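Local coordinates for heme-binding protein A / AI-2 binding protein A (Helicobacter pylori SS1, PDB 6OFQ) that binds the peptide STSA and, as a periplasmic substrate-binding protein, probably delivers short peptides to an ABC transporter for uptake, at residues A293-L298 with T441-Q446; M335-P340 with W344-N349; K386-I391 with M423-W428. All blocks are in the same frame, centred on the assembly; numbering follows the deposited sequence.

Interaction 1: residues A293-L298 with T441-Q446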
ATOM      1  N   ALA A 293      -9.250   0.318   2.862  1.00  5.48           N
ATOM      2  CA  ALA A 293     -10.492   0.137   2.136  1.00  5.60           C
ATOM      3  C   ALA A 293     -10.403  -1.168   1.347  1.00  5.75           C
ATOM      4  O   ALA A 293      -9.314  -1.545   0.891  1.00  6.49           O
ATOM      5  CB  ALA A 293     -10.807   1.293   1.202  1.00  5.97           C
ATOM      6  N   SER A 294     -11.523  -1.882   1.239  1.00  4.82           N
ATOM      7  CA  SER A 294     -11.638  -3.158   0.507  1.00  5.28           C
ATOM      8  C   SER A 294     -12.895  -3.099  -0.344  1.00  4.83           C
ATOM      9  O   SER A 294     -13.954  -2.735   0.128  1.00  4.38           O
ATOM     10  CB  SER A 294     -11.736  -4.299   1.553  1.00  6.66           C
ATOM     11  OG  SER A 294     -11.799  -5.544   0.880  1.00 12.62           O
ATOM     12  N   TRP A 295     -12.769  -3.546  -1.600  1.00  4.36           N
ATOM     13  CA  TRP A 295     -13.875  -3.348  -2.581  1.00  4.43           C
ATOM     14  C   TRP A 295     -13.794  -4.407  -3.667  1.00  4.38           C
ATOM     15  O   TRP A 295     -12.870  -5.215  -3.670  1.00  5.25           O
ATOM     16  CB  TRP A 295     -13.919  -1.920  -3.153  1.00  4.32           C
ATOM     17  CG  TRP A 295     -12.756  -1.534  -4.008  1.00  4.17           C
ATOM     18  CD1 TRP A 295     -12.653  -1.672  -5.349  1.00  4.25           C
ATOM     19  CD2 TRP A 295     -11.500  -1.024  -3.570  1.00  4.13           C
ATOM     20  NE1 TRP A 295     -11.436  -1.215  -5.792  1.00  4.29           N
ATOM     21  CE2 TRP A 295     -10.700  -0.796  -4.719  1.00  4.03           C
ATOM     22  CE3 TRP A 295     -10.975  -0.670  -2.333  1.00  4.86           C
ATOM     23  CZ2 TRP A 295      -9.414  -0.282  -4.641  1.00  4.46           C
ATOM     24  CZ3 TRP A 295      -9.717  -0.170  -2.259  1.00  4.48           C
ATOM     25  CH2 TRP A 295      -8.936  -0.002  -3.401  1.00  4.41           C
ATOM     26  N   LEU A 296     -14.774  -4.402  -4.531  1.00  4.84           N
ATOM     27  CA  LEU A 296     -14.741  -5.261  -5.684  0.61  5.71           C
ATOM     28  C   LEU A 296     -14.439  -4.387  -6.898  1.00  5.34           C
ATOM     29  O   LEU A 296     -15.222  -3.462  -7.195  1.00  5.34           O
ATOM     30  CB  LEU A 296     -16.060  -6.004  -5.747  0.61  6.57           C
ATOM     31  CG  LEU A 296     -16.229  -7.046  -6.848  0.61  7.15           C
ATOM     32  CD1 LEU A 296     -15.353  -8.276  -6.612  0.61  7.89           C
ATOM     33  CD2 LEU A 296     -17.685  -7.484  -6.945  0.61  8.05           C
ATOM     34  N   SER A 297     -13.327  -4.601  -7.589  1.00  5.59           N
ATOM     35  CA  SER A 297     -13.045  -3.976  -8.886  1.00  6.28           C
ATOM     36  C   SER A 297     -14.010  -4.561  -9.924  1.00  6.12           C
ATOM     37  O   SER A 297     -14.253  -5.777  -9.867  1.00  6.54           O
ATOM     38  CB  SER A 297     -11.623  -4.288  -9.414  1.00  8.14           C
ATOM     39  OG  SER A 297     -10.616  -3.714  -8.587  1.00 11.12           O
ATOM     40  N   LEU A 298     -14.553  -3.699 -10.781  1.00  5.95           N
ATOM     41  CA  LEU A 298     -15.350  -4.098 -11.945  1.00  5.55           C
ATOM     42  C   LEU A 298     -14.614  -3.504 -13.128  1.00  6.05           C
ATOM     43  O   LEU A 298     -14.339  -2.308 -13.183  1.00  5.86           O
ATOM     44  CB  LEU A 298     -16.739  -3.479 -11.877  1.00  5.46           C
ATOM     45  CG  LEU A 298     -17.595  -3.835 -10.660  1.00  6.38           C
ATOM     46  CD1 LEU A 298     -18.900  -3.096 -10.602  1.00  6.69           C
ATOM     47  CD2 LEU A 298     -17.811  -5.352 -10.563  1.00  6.67           C
ATOM     48  N   THR A 441      -4.409   8.045  -7.276  1.00  3.72           N
ATOM     49  CA  THR A 441      -3.542   6.914  -7.538  1.00  4.08           C
ATOM     50  C   THR A 441      -4.310   5.704  -8.040  1.00  4.00           C
ATOM     51  O   THR A 441      -3.737   4.892  -8.770  1.00  4.15           O
ATOM     52  CB  THR A 441      -2.811   6.595  -6.232  1.00  4.43           C
ATOM     53  OG1 THR A 441      -2.118   7.776  -5.825  1.00  5.57           O
ATOM     54  CG2 THR A 441      -1.738   5.483  -6.365  1.00  5.03           C
ATOM     55  N   LEU A 442      -5.564   5.532  -7.598  1.00  3.93           N
ATOM     56  CA  LEU A 442      -6.350   4.325  -7.917  1.00  4.08           C
ATOM     57  C   LEU A 442      -7.465   4.528  -8.900  1.00  4.39           C
ATOM     58  O   LEU A 442      -7.981   3.565  -9.468  1.00  5.18           O
ATOM     59  CB  LEU A 442      -6.944   3.640  -6.670  1.00  4.39           C
ATOM     60  CG  LEU A 442      -5.931   3.458  -5.546  1.00  5.16           C
ATOM     61  CD1 LEU A 442      -6.665   2.956  -4.302  1.00  5.87           C
ATOM     62  CD2 LEU A 442      -4.780   2.534  -5.888  1.00  6.41           C
ATOM     63  N   TRP A 443      -7.927   5.754  -9.083  1.00  3.96           N
ATOM     64  CA  TRP A 443      -9.164   6.014  -9.812  1.00  4.10           C
ATOM     65  C   TRP A 443      -9.118   7.034 -10.947  1.00  4.45           C
ATOM     66  O   TRP A 443     -10.131   7.370 -11.558  1.00  5.03           O
ATOM     67  CB  TRP A 443     -10.317   6.378  -8.842  1.00  3.97           C
ATOM     68  CG  TRP A 443     -10.602   5.309  -7.769  1.00  3.80           C
ATOM     69  CD1 TRP A 443     -10.144   5.276  -6.489  1.00  3.66           C
ATOM     70  CD2 TRP A 443     -11.345   4.100  -7.975  1.00  3.41           C
ATOM     71  NE1 TRP A 443     -10.549   4.116  -5.864  1.00  3.38           N
ATOM     72  CE2 TRP A 443     -11.277   3.368  -6.778  1.00  3.52           C
ATOM     73  CE3 TRP A 443     -12.051   3.578  -9.062  1.00  3.64           C
ATOM     74  CZ2 TRP A 443     -11.934   2.160  -6.643  1.00  3.92           C
ATOM     75  CZ3 TRP A 443     -12.696   2.352  -8.890  1.00  3.89           C
ATOM     76  CH2 TRP A 443     -12.628   1.673  -7.701  1.00  4.04           C
ATOM     77  N   SER A 444      -7.928   7.583 -11.195  1.00  4.19           N
ATOM     78  CA  SER A 444      -7.784   8.626 -12.222  1.00  4.42           C
ATOM     79  C   SER A 444      -7.534   8.050 -13.622  1.00  4.97           C
ATOM     80  O   SER A 444      -7.031   6.912 -13.781  1.00  5.20           O
ATOM     81  CB  SER A 444      -6.675   9.624 -11.891  1.00  4.36           C
ATOM     82  OG  SER A 444      -5.431   8.993 -11.909  1.00  4.01           O
ATOM     83  N   LYS A 445      -7.727   8.900 -14.630  1.00  6.41           N
ATOM     84  CA  LYS A 445      -7.260   8.535 -15.960  1.00  7.12           C
ATOM     85  C   LYS A 445      -5.779   8.310 -16.032  1.00  6.51           C
ATOM     86  O   LYS A 445      -5.347   7.370 -16.710  1.00  8.18           O
ATOM     87  CB  LYS A 445      -7.701   9.561 -16.981  1.00  8.49           C
ATOM     88  CG  LYS A 445      -9.176   9.429 -17.262  1.00  9.99           C
ATOM     89  CD  LYS A 445      -9.702  10.560 -18.132  1.00 13.42           C
ATOM     90  CE  LYS A 445      -9.024  10.396 -19.500  1.00 16.48           C
ATOM     91  NZ  LYS A 445      -9.791  10.996 -20.624  1.00 21.34           N
ATOM     92  N   GLN A 446      -5.017   9.150 -15.355  1.00  6.67           N
ATOM     93  CA  GLN A 446      -3.582   8.971 -15.319  1.00  7.48           C
ATOM     94  C   GLN A 446      -3.259   7.572 -14.831  1.00  5.93           C
ATOM     95  O   GLN A 446      -2.481   6.832 -15.433  1.00  7.53           O
ATOM     96  CB  GLN A 446      -2.934  10.043 -14.438  1.00  7.62           C
ATOM     97  CG  GLN A 446      -1.467   9.732 -14.161  1.00  8.66           C
ATOM     98  CD  GLN A 446      -0.596   9.742 -15.417  1.00 11.24           C
ATOM     99  OE1 GLN A 446      -0.723  10.645 -16.251  1.00 14.84           O
ATOM    100  NE2 GLN A 446       0.320   8.817 -15.550  1.00 11.59           N
TER

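Interaction 2: residues M335-P340 with W344-N349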
ATOM      1  N   MET A 335     -18.302   0.426   3.581  1.00  5.34           N
ATOM      2  CA  MET A 335     -17.653   1.387   2.704  1.00  4.82           C
ATOM      3  C   MET A 335     -18.701   2.139   1.877  1.00  5.44           C
ATOM      4  O   MET A 335     -19.683   1.564   1.375  1.00  5.79           O
ATOM      5  CB  MET A 335     -16.644   0.656   1.834  1.00  5.04           C
ATOM      6  CG  MET A 335     -15.853   1.523   0.867  1.00  4.79           C
ATOM      7  SD  MET A 335     -14.686   0.476  -0.040  1.00  4.59           S
ATOM      8  CE  MET A 335     -13.932   1.669  -1.142  1.00  4.68           C
ATOM      9  N   VAL A 336     -18.478   3.458   1.773  1.00  5.11           N
ATOM     10  CA  VAL A 336     -19.306   4.365   0.990  1.00  5.00           C
ATOM     11  C   VAL A 336     -18.435   5.058  -0.058  1.00  4.61           C
ATOM     12  O   VAL A 336     -18.677   4.886  -1.244  1.00  5.52           O
ATOM     13  CB  VAL A 336     -19.983   5.394   1.901  1.00  6.23           C
ATOM     14  CG1 VAL A 336     -20.865   6.300   1.063  1.00  7.03           C
ATOM     15  CG2 VAL A 336     -20.856   4.654   2.938  1.00  7.59           C
ATOM     16  N   ASN A 337     -17.427   5.813   0.329  1.00  4.01           N
ATOM     17  CA  ASN A 337     -16.480   6.496  -0.571  1.00  3.78           C
ATOM     18  C   ASN A 337     -15.227   5.669  -0.783  1.00  3.27           C
ATOM     19  O   ASN A 337     -14.938   4.701  -0.056  1.00  3.67           O
ATOM     20  CB  ASN A 337     -16.118   7.883  -0.009  1.00  3.96           C
ATOM     21  CG  ASN A 337     -17.365   8.742   0.212  1.00  4.05           C
ATOM     22  OD1 ASN A 337     -18.097   8.954  -0.774  1.00  4.44           O
ATOM     23  ND2 ASN A 337     -17.647   9.133   1.462  1.00  4.15           N
ATOM     24  N   PRO A 338     -14.378   6.053  -1.747  1.00  3.46           N
ATOM     25  CA  PRO A 338     -13.199   5.215  -2.037  1.00  3.73           C
ATOM     26  C   PRO A 338     -12.153   5.148  -0.955  1.00  3.96           C
ATOM     27  O   PRO A 338     -11.323   4.257  -1.010  1.00  4.68           O
ATOM     28  CB  PRO A 338     -12.596   5.811  -3.288  1.00  3.90           C
ATOM     29  CG  PRO A 338     -13.776   6.491  -3.935  1.00  4.25           C
ATOM     30  CD  PRO A 338     -14.602   7.059  -2.809  1.00  4.07           C
ATOM     31  N   PHE A 339     -12.180   6.044   0.017  1.00  4.20           N
ATOM     32  CA  PHE A 339     -11.209   6.107   1.113  1.00  4.15           C
ATOM     33  C   PHE A 339     -11.946   6.188   2.450  1.00  4.49           C
ATOM     34  O   PHE A 339     -13.097   6.619   2.488  1.00  4.21           O
ATOM     35  CB  PHE A 339     -10.218   7.245   0.899  1.00  4.12           C
ATOM     36  CG  PHE A 339     -10.850   8.598   0.898  1.00  4.16           C
ATOM     37  CD1 PHE A 339     -11.244   9.219  -0.266  1.00  4.10           C
ATOM     38  CD2 PHE A 339     -10.892   9.355   2.054  1.00  4.35           C
ATOM     39  CE1 PHE A 339     -11.793  10.499  -0.228  1.00  4.62           C
ATOM     40  CE2 PHE A 339     -11.443  10.613   2.107  1.00  4.52           C
ATOM     41  CZ  PHE A 339     -11.848  11.229   0.965  1.00  4.31           C
ATOM     42  N   PRO A 340     -11.282   5.835   3.547  1.00  4.72           N
ATOM     43  CA  PRO A 340     -11.972   5.721   4.839  1.00  4.86           C
ATOM     44  C   PRO A 340     -12.146   7.076   5.526  1.00  5.38           C
ATOM     45  O   PRO A 340     -11.378   8.017   5.268  1.00  4.82           O
ATOM     46  CB  PRO A 340     -11.085   4.774   5.627  1.00  4.85           C
ATOM     47  CG  PRO A 340      -9.713   5.010   5.084  1.00  5.40           C
ATOM     48  CD  PRO A 340      -9.957   5.200   3.593  1.00  4.95           C
ATOM     49  N   TRP A 344      -9.279  13.134   6.182  1.00  5.16           N
ATOM     50  CA  TRP A 344     -10.023  14.319   5.871  1.00  4.94           C
ATOM     51  C   TRP A 344     -10.601  14.354   4.464  1.00  5.46           C
ATOM     52  O   TRP A 344     -10.073  13.695   3.552  1.00  5.37           O
ATOM     53  CB  TRP A 344      -9.173  15.571   6.068  1.00  5.10           C
ATOM     54  CG  TRP A 344      -7.985  15.752   5.132  1.00  4.97           C
ATOM     55  CD1 TRP A 344      -6.741  15.232   5.310  1.00  5.84           C
ATOM     56  CD2 TRP A 344      -7.984  16.384   3.851  1.00  5.33           C
ATOM     57  NE1 TRP A 344      -5.915  15.582   4.257  1.00  5.88           N
ATOM     58  CE2 TRP A 344      -6.659  16.296   3.357  1.00  5.37           C
ATOM     59  CE3 TRP A 344      -8.953  17.041   3.072  1.00  5.31           C
ATOM     60  CZ2 TRP A 344      -6.247  16.840   2.163  1.00  5.20           C
ATOM     61  CZ3 TRP A 344      -8.491  17.601   1.852  1.00  5.79           C
ATOM     62  CH2 TRP A 344      -7.204  17.447   1.404  1.00  5.38           C
ATOM     63  N   GLY A 345     -11.697  15.086   4.258  1.00  5.93           N
ATOM     64  CA  GLY A 345     -12.263  15.231   2.929  1.00  5.76           C
ATOM     65  C   GLY A 345     -13.306  14.197   2.555  1.00  5.20           C
ATOM     66  O   GLY A 345     -13.958  14.294   1.512  1.00  6.07           O
ATOM     67  N   TYR A 346     -13.552  13.229   3.437  1.00  5.11           N
ATOM     68  CA  TYR A 346     -14.540  12.192   3.253  1.00  5.01           C
ATOM     69  C   TYR A 346     -15.928  12.804   3.145  1.00  5.16           C
ATOM     70  O   TYR A 346     -16.249  13.735   3.910  1.00  5.76           O
ATOM     71  CB  TYR A 346     -14.543  11.253   4.448  1.00  4.80           C
ATOM     72  CG  TYR A 346     -15.437  10.041   4.413  1.00  4.81           C
ATOM     73  CD1 TYR A 346     -16.754  10.067   4.878  1.00  4.81           C
ATOM     74  CD2 TYR A 346     -14.951   8.836   3.969  1.00  4.86           C
ATOM     75  CE1 TYR A 346     -17.563   8.968   4.898  1.00  4.83           C
ATOM     76  CE2 TYR A 346     -15.776   7.710   3.897  1.00  4.87           C
ATOM     77  CZ  TYR A 346     -17.034   7.767   4.411  1.00  4.77           C
ATOM     78  OH  TYR A 346     -17.817   6.643   4.366  1.00  5.12           O
ATOM     79  N   ASN A 347     -16.721  12.333   2.179  1.00  4.74           N
ATOM     80  CA  ASN A 347     -18.005  12.928   1.938  1.00  5.23           C
ATOM     81  C   ASN A 347     -19.019  12.149   2.782  1.00  6.02           C
ATOM     82  O   ASN A 347     -19.519  11.081   2.400  1.00  6.13           O
ATOM     83  CB  ASN A 347     -18.357  12.888   0.451  1.00  5.41           C
ATOM     84  CG  ASN A 347     -19.579  13.715   0.129  1.00  6.51           C
ATOM     85  OD1 ASN A 347     -20.465  13.793   0.984  1.00  6.94           O
ATOM     86  ND2 ASN A 347     -19.670  14.305  -1.048  1.00  6.85           N
ATOM     87  N   TYR A 348     -19.424  12.797   3.879  1.00  6.44           N
ATOM     88  CA  TYR A 348     -20.415  12.195   4.800  1.00  7.00           C
ATOM     89  C   TYR A 348     -21.834  12.348   4.304  1.00  7.61           C
ATOM     90  O   TYR A 348     -22.750  11.793   4.964  1.00  9.22           O
ATOM     91  CB  TYR A 348     -20.251  12.883   6.169  1.00  6.94           C
ATOM     92  CG  TYR A 348     -18.978  12.483   6.855  1.00  7.45           C
ATOM     93  CD1 TYR A 348     -18.877  11.295   7.551  1.00  7.36           C
ATOM     94  CD2 TYR A 348     -17.869  13.320   6.795  1.00  8.19           C
ATOM     95  CE1 TYR A 348     -17.656  10.877   8.069  1.00  7.15           C
ATOM     96  CE2 TYR A 348     -16.660  12.914   7.337  1.00  8.51           C
ATOM     97  CZ  TYR A 348     -16.578  11.713   8.032  1.00  7.65           C
ATOM     98  OH  TYR A 348     -15.324  11.335   8.498  1.00  9.85           O
ATOM     99  N   ASN A 349     -22.088  13.098   3.241  1.00  7.16           N
ATOM    100  CA  ASN A 349     -23.386  13.318   2.660  1.00  9.65           C
ATOM    101  C   ASN A 349     -23.844  12.274   1.673  1.00 10.57           C
ATOM    102  O   ASN A 349     -25.031  12.009   1.611  1.00 14.58           O
ATOM    103  CB  ASN A 349     -23.535  14.702   2.056  1.00 10.83           C
ATOM    104  CG  ASN A 349     -24.975  15.168   1.993  1.00 15.42           C
ATOM    105  OD1 ASN A 349     -25.645  15.169   3.014  1.00 20.58           O
ATOM    106  ND2 ASN A 349     -25.453  15.564   0.831  1.00 20.21           N
TER

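Interaction 3: residues K386-I391 with M423-W428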
ATOM      1  N   LYS A 386     -14.759 -17.595   1.890  1.00 15.65           N
ATOM      2  CA  LYS A 386     -16.136 -17.165   2.078  1.00 16.07           C
ATOM      3  C   LYS A 386     -16.499 -15.944   1.260  1.00 13.58           C
ATOM      4  O   LYS A 386     -17.651 -15.769   0.858  1.00 13.29           O
ATOM      5  CB  LYS A 386     -16.500 -16.941   3.560  1.00 21.24           C
ATOM      6  CG  LYS A 386     -16.729 -18.231   4.332  1.00 26.01           C
ATOM      7  CD  LYS A 386     -17.361 -18.047   5.713  1.00 35.32           C
ATOM      8  CE  LYS A 386     -16.477 -17.207   6.628  1.00 43.65           C
ATOM      9  NZ  LYS A 386     -16.077 -17.898   7.885  1.00 49.38           N
ATOM     10  N   GLY A 387     -15.530 -15.066   1.009  1.00 12.05           N
ATOM     11  CA  GLY A 387     -15.840 -13.810   0.378  1.00 10.01           C
ATOM     12  C   GLY A 387     -16.279 -13.992  -1.058  1.00  9.23           C
ATOM     13  O   GLY A 387     -17.328 -13.467  -1.409  1.00  9.12           O
ATOM     14  N   ALA A 388     -15.519 -14.709  -1.860  1.00  7.64           N
ATOM     15  CA  ALA A 388     -15.876 -14.984  -3.237  1.00  7.93           C
ATOM     16  C   ALA A 388     -17.171 -15.783  -3.282  1.00  8.13           C
ATOM     17  O   ALA A 388     -17.970 -15.543  -4.156  1.00  8.58           O
ATOM     18  CB  ALA A 388     -14.764 -15.629  -4.014  1.00  8.44           C
ATOM     19  N   VAL A 389     -17.324 -16.736  -2.374  1.00  9.03           N
ATOM     20  CA  VAL A 389     -18.564 -17.526  -2.336  1.00  8.86           C
ATOM     21  C   VAL A 389     -19.792 -16.664  -2.049  1.00  8.24           C
ATOM     22  O   VAL A 389     -20.827 -16.810  -2.679  1.00  8.44           O
ATOM     23  CB  VAL A 389     -18.384 -18.652  -1.310  1.00  9.98           C
ATOM     24  CG1 VAL A 389     -19.712 -19.319  -0.944  1.00  9.96           C
ATOM     25  CG2 VAL A 389     -17.391 -19.671  -1.802  1.00 10.51           C
ATOM     26  N   PHE A 390     -19.635 -15.683  -1.175  1.00  7.91           N
ATOM     27  CA  PHE A 390     -20.681 -14.703  -0.861  1.00  7.55           C
ATOM     28  C   PHE A 390     -21.057 -13.913  -2.097  1.00  8.57           C
ATOM     29  O   PHE A 390     -22.249 -13.733  -2.358  1.00  8.64           O
ATOM     30  CB  PHE A 390     -20.216 -13.810   0.306  1.00  8.72           C
ATOM     31  CG  PHE A 390     -21.265 -12.869   0.860  1.00  9.09           C
ATOM     32  CD1 PHE A 390     -21.690 -11.763   0.135  1.00  9.80           C
ATOM     33  CD2 PHE A 390     -21.895 -13.134   2.071  1.00 10.08           C
ATOM     34  CE1 PHE A 390     -22.676 -10.922   0.622  1.00  9.97           C
ATOM     35  CE2 PHE A 390     -22.857 -12.269   2.594  1.00 10.47           C
ATOM     36  CZ  PHE A 390     -23.255 -11.169   1.858  1.00 11.03           C
ATOM     37  N   ILE A 391     -20.071 -13.393  -2.825  1.00  7.69           N
ATOM     38  CA  ILE A 391     -20.368 -12.569  -3.988  1.00  7.81           C
ATOM     39  C   ILE A 391     -21.068 -13.464  -5.030  1.00  7.30           C
ATOM     40  O   ILE A 391     -22.029 -13.060  -5.711  1.00  7.78           O
ATOM     41  CB  ILE A 391     -19.131 -11.859  -4.574  1.00  8.70           C
ATOM     42  CG1 ILE A 391     -18.478 -10.922  -3.546  1.00  9.91           C
ATOM     43  CG2 ILE A 391     -19.448 -11.126  -5.849  1.00  8.37           C
ATOM     44  CD1 ILE A 391     -19.328  -9.820  -2.982  1.00 10.82           C
ATOM     45  N   MET A 423     -14.222  -9.174 -12.622  1.00  6.00           N
ATOM     46  CA  MET A 423     -14.344  -8.715 -11.236  1.00  6.02           C
ATOM     47  C   MET A 423     -13.156  -9.243 -10.410  1.00  6.07           C
ATOM     48  O   MET A 423     -12.633 -10.346 -10.665  1.00  5.55           O
ATOM     49  CB  MET A 423     -15.643  -9.243 -10.639  1.00  6.48           C
ATOM     50  CG  MET A 423     -16.859  -8.956 -11.496  1.00  7.05           C
ATOM     51  SD  MET A 423     -18.435  -9.291 -10.698  1.00  9.45           S
ATOM     52  CE  MET A 423     -18.166 -10.944 -10.173  1.00 11.26           C
ATOM     53  N   ALA A 424     -12.740  -8.498  -9.390  1.00  5.38           N
ATOM     54  CA  ALA A 424     -11.647  -8.980  -8.543  1.00  6.31           C
ATOM     55  C   ALA A 424     -11.741  -8.229  -7.207  1.00  6.37           C
ATOM     56  O   ALA A 424     -12.126  -7.058  -7.200  1.00  6.90           O
ATOM     57  CB  ALA A 424     -10.322  -8.664  -9.215  1.00  6.68           C
ATOM     58  N   PHE A 425     -11.390  -8.891  -6.131  1.00  5.32           N
ATOM     59  CA  PHE A 425     -11.207  -8.154  -4.875  1.00  5.44           C
ATOM     60  C   PHE A 425     -10.011  -7.208  -4.961  1.00  6.23           C
ATOM     61  O   PHE A 425      -8.995  -7.547  -5.574  1.00  7.61           O
ATOM     62  CB  PHE A 425     -11.042  -9.132  -3.717  1.00  6.35           C
ATOM     63  CG  PHE A 425     -12.277  -9.899  -3.357  1.00  6.34           C
ATOM     64  CD1 PHE A 425     -13.323  -9.335  -2.690  1.00  8.49           C
ATOM     65  CD2 PHE A 425     -12.447 -11.169  -3.794  1.00  7.98           C
ATOM     66  CE1 PHE A 425     -14.440 -10.050  -2.308  1.00  8.31           C
ATOM     67  CE2 PHE A 425     -13.567 -11.903  -3.466  1.00  8.63           C
ATOM     68  CZ  PHE A 425     -14.572 -11.328  -2.760  1.00  7.94           C
ATOM     69  N   ALA A 426     -10.172  -6.045  -4.327  1.00  5.13           N
ATOM     70  CA  ALA A 426      -9.101  -5.073  -4.339  1.00  5.31           C
ATOM     71  C   ALA A 426      -9.052  -4.495  -2.933  1.00  5.21           C
ATOM     72  O   ALA A 426     -10.065  -4.435  -2.218  1.00  5.80           O
ATOM     73  CB  ALA A 426      -9.452  -3.946  -5.297  1.00  6.20           C
ATOM     74  N   GLY A 427      -7.911  -4.010  -2.512  1.00  5.02           N
ATOM     75  CA  GLY A 427      -7.766  -3.341  -1.224  1.00  4.90           C
ATOM     76  C   GLY A 427      -6.596  -2.381  -1.313  1.00  4.78           C
ATOM     77  O   GLY A 427      -5.598  -2.544  -2.036  1.00  4.58           O
ATOM     78  N   TRP A 428      -6.660  -1.417  -0.405  1.00  4.66           N
ATOM     79  CA  TRP A 428      -5.625  -0.396  -0.283  1.00  4.44           C
ATOM     80  C   TRP A 428      -5.472   0.067   1.152  1.00  4.87           C
ATOM     81  O   TRP A 428      -6.473   0.283   1.886  1.00  6.79           O
ATOM     82  CB  TRP A 428      -5.979   0.841  -1.090  1.00  4.75           C
ATOM     83  CG  TRP A 428      -4.897   1.847  -1.313  1.00  4.56           C
ATOM     84  CD1 TRP A 428      -4.818   3.114  -0.782  1.00  4.32           C
ATOM     85  CD2 TRP A 428      -3.835   1.733  -2.243  1.00  4.42           C
ATOM     86  NE1 TRP A 428      -3.768   3.788  -1.336  1.00  4.27           N
ATOM     87  CE2 TRP A 428      -3.141   2.953  -2.236  1.00  4.55           C
ATOM     88  CE3 TRP A 428      -3.379   0.691  -3.071  1.00  4.61           C
ATOM     89  CZ2 TRP A 428      -2.014   3.160  -3.000  1.00  4.79           C
ATOM     90  CZ3 TRP A 428      -2.287   0.928  -3.848  1.00  4.88           C
ATOM     91  CH2 TRP A 428      -1.638   2.158  -3.837  1.00  5.73           C
TER

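Interaction 1: residues A293-L298 with T441-Q446
Next in the chain to Trp443, which with Leu442 meets Trp295 across the contact, Ser444 OG is gripped by two backbone groups: it gives a hydrogen bond to Tyr440 O and accepts one from Ala447 N. The first ties it to the helix ending at Trp443; the second makes Ser444 the N-cap of the following helix, so the backbone that carries Trp443 is held at the break between the two. Between the segments the contact is van der Waals packing, mostly of aromatic and aliphatic carbon. Trp443 brings the CZ2-CH2 side of its six-membered ring to Trp295, with CZ2 over one face, 3.4 Å above that plane and displaced toward its rim. Trp295 NE1 comes closest, 3.5 Å from Trp443 CZ2 and 3.7 Å from Trp443 CH2. The two rings meet obliquely, planes at 45° and centroids 5.2 Å apart. Strand 292-298 belongs to the mixed sheet of one α/β lobe of this type II periplasmic binding protein, and helix 436-443 is laid against it here. Trp295 reaches that helix because chi1 of 66° sets CG between the backbone N and carbonyl carbon. At the other end of its indole, Trp295 CH2 touches Leu442 CD1 at 3.8 Å. Tyr497 meets both indoles, that of Trp295 edge-to-face, while Ala426 and Trp428 of the adjacent strand pack against Trp295.

Interaction 2: residues M335-P340 with W344-N349
Tyr346 has the most surface buried in this contact, followed by Phe339 and Asn337. Its chi1 of -176° puts CG opposite the backbone N, carrying the ring across to the Asn337 amide. Asn337 ND2 sits 3.2 Å above the centre of the Tyr346 ring, with the amide plane turned 79° from the ring plane, so the amide stands almost upright on the aromatic face. The same nitrogen donates to Asn347 O at 2.9 Å with an N-H...O angle of 154°. That oxygen lies close to the plane of the Asn337 amide, but the donor approaches from above the carbonyl plane, not along a lone pair. This bond probably helps hold the amide's rotation, with ND2 over the ring. Tyr346 turns its edge to Phe339 O, which lies near the ring plane 3.2 Å from Tyr346 CE2, and Val336 CB meets Tyr346 OH at 3.5 Å. Phe339 presents its own ring edge to Gly345 C, 3.7 Å from CZ; its CE2 makes an apolar contact with Tyr346 CB at 3.9 Å. Asn347 OD1 accepts from Asn349 N, an Asx turn just beyond the amide bond. Both segments belong to the loop between strand 332-334 and helix 357-366. Gln488 of helix 477-494 bonds to Gly345 O and Asn347 N, Tyr502 of strand 497-510 bonds to Val336 N and Asn337 O, and Phe438 of helix 436-443 packs on Phe339 and Pro340.

Interaction 3: residues K386-I391 with M423-W428
A chi1 of -70° places Phe425 CG anti to its carbonyl carbon and sends the ring from the strand to helix 386-396, while Ile391, with chi1 at -60°, places CG1 opposite the carbonyl carbon, beside the backbone N, and brings that carbon to the ring. The two side chains run in opposing directions alongside one another, and Ile391 CG1 ends 4.0 Å from Phe425 CZ. The leading edge of the phenyl ring is aimed at the helix backbone rather than at a side chain. Phe425 CZ lies 3.6 Å from Ala388 N, which is near the ring plane, and Gly387 O also lies in that plane at the edge. This carbonyl is already used in the helix, accepting from Ile391 N at 3.1 Å. The ring thus meets the backbone at Gly387 and Ala388, with the Ala388 methyl beside it, CB lying 4.0 Å from Phe425 CE2. Ile391 and Ala388 border the place where the ring tip lodges. Met423, two residues earlier on the same face of the strand, is more distant, its CE 4.5 Å from Ile391 CG2. Arg383 adds a cation-pi contact to the Phe425 ring, and Ile377 of strand 373-380 touches Phe425, Met423 and Ile391 alike. The short helix and strand axes pass 10.5 Å apart with their directions at 133°, a separation that one layer of side chains fills. Strand 373-380, helix 386-396 and the parallel strand 400-407 form a beta-alpha-beta crossover, and strand 423-429 lies parallel to strand 373-380 on its other side; helix 386-396 packs on one face of the sheet, as in the α/β lobes of periplasmic binding proteins.

Interactions 1 and 3 share a sheet, in which strands 292-298 and 423-429 are antiparallel neighbours: Ser297 N lies 2.8 Å from Ala424 O and Ala426 N 2.9 Å from Trp295 O, both probable hydrogen bonds. Their centres are 14 Å apart. Strand 423-429 continues by way of a loop into helix 436-443, so one run of chain serves both contacts. Interaction 2, nested in the loop closed by interaction 1, touches it by packing, as between Trp443 NE1 and Pro338 CB at 3.7 Å and between Ala293 CB and Met335 CE at 3.9 Å. Interactions 2 and 3 do not touch; their nearest atoms are about 6 Å apart.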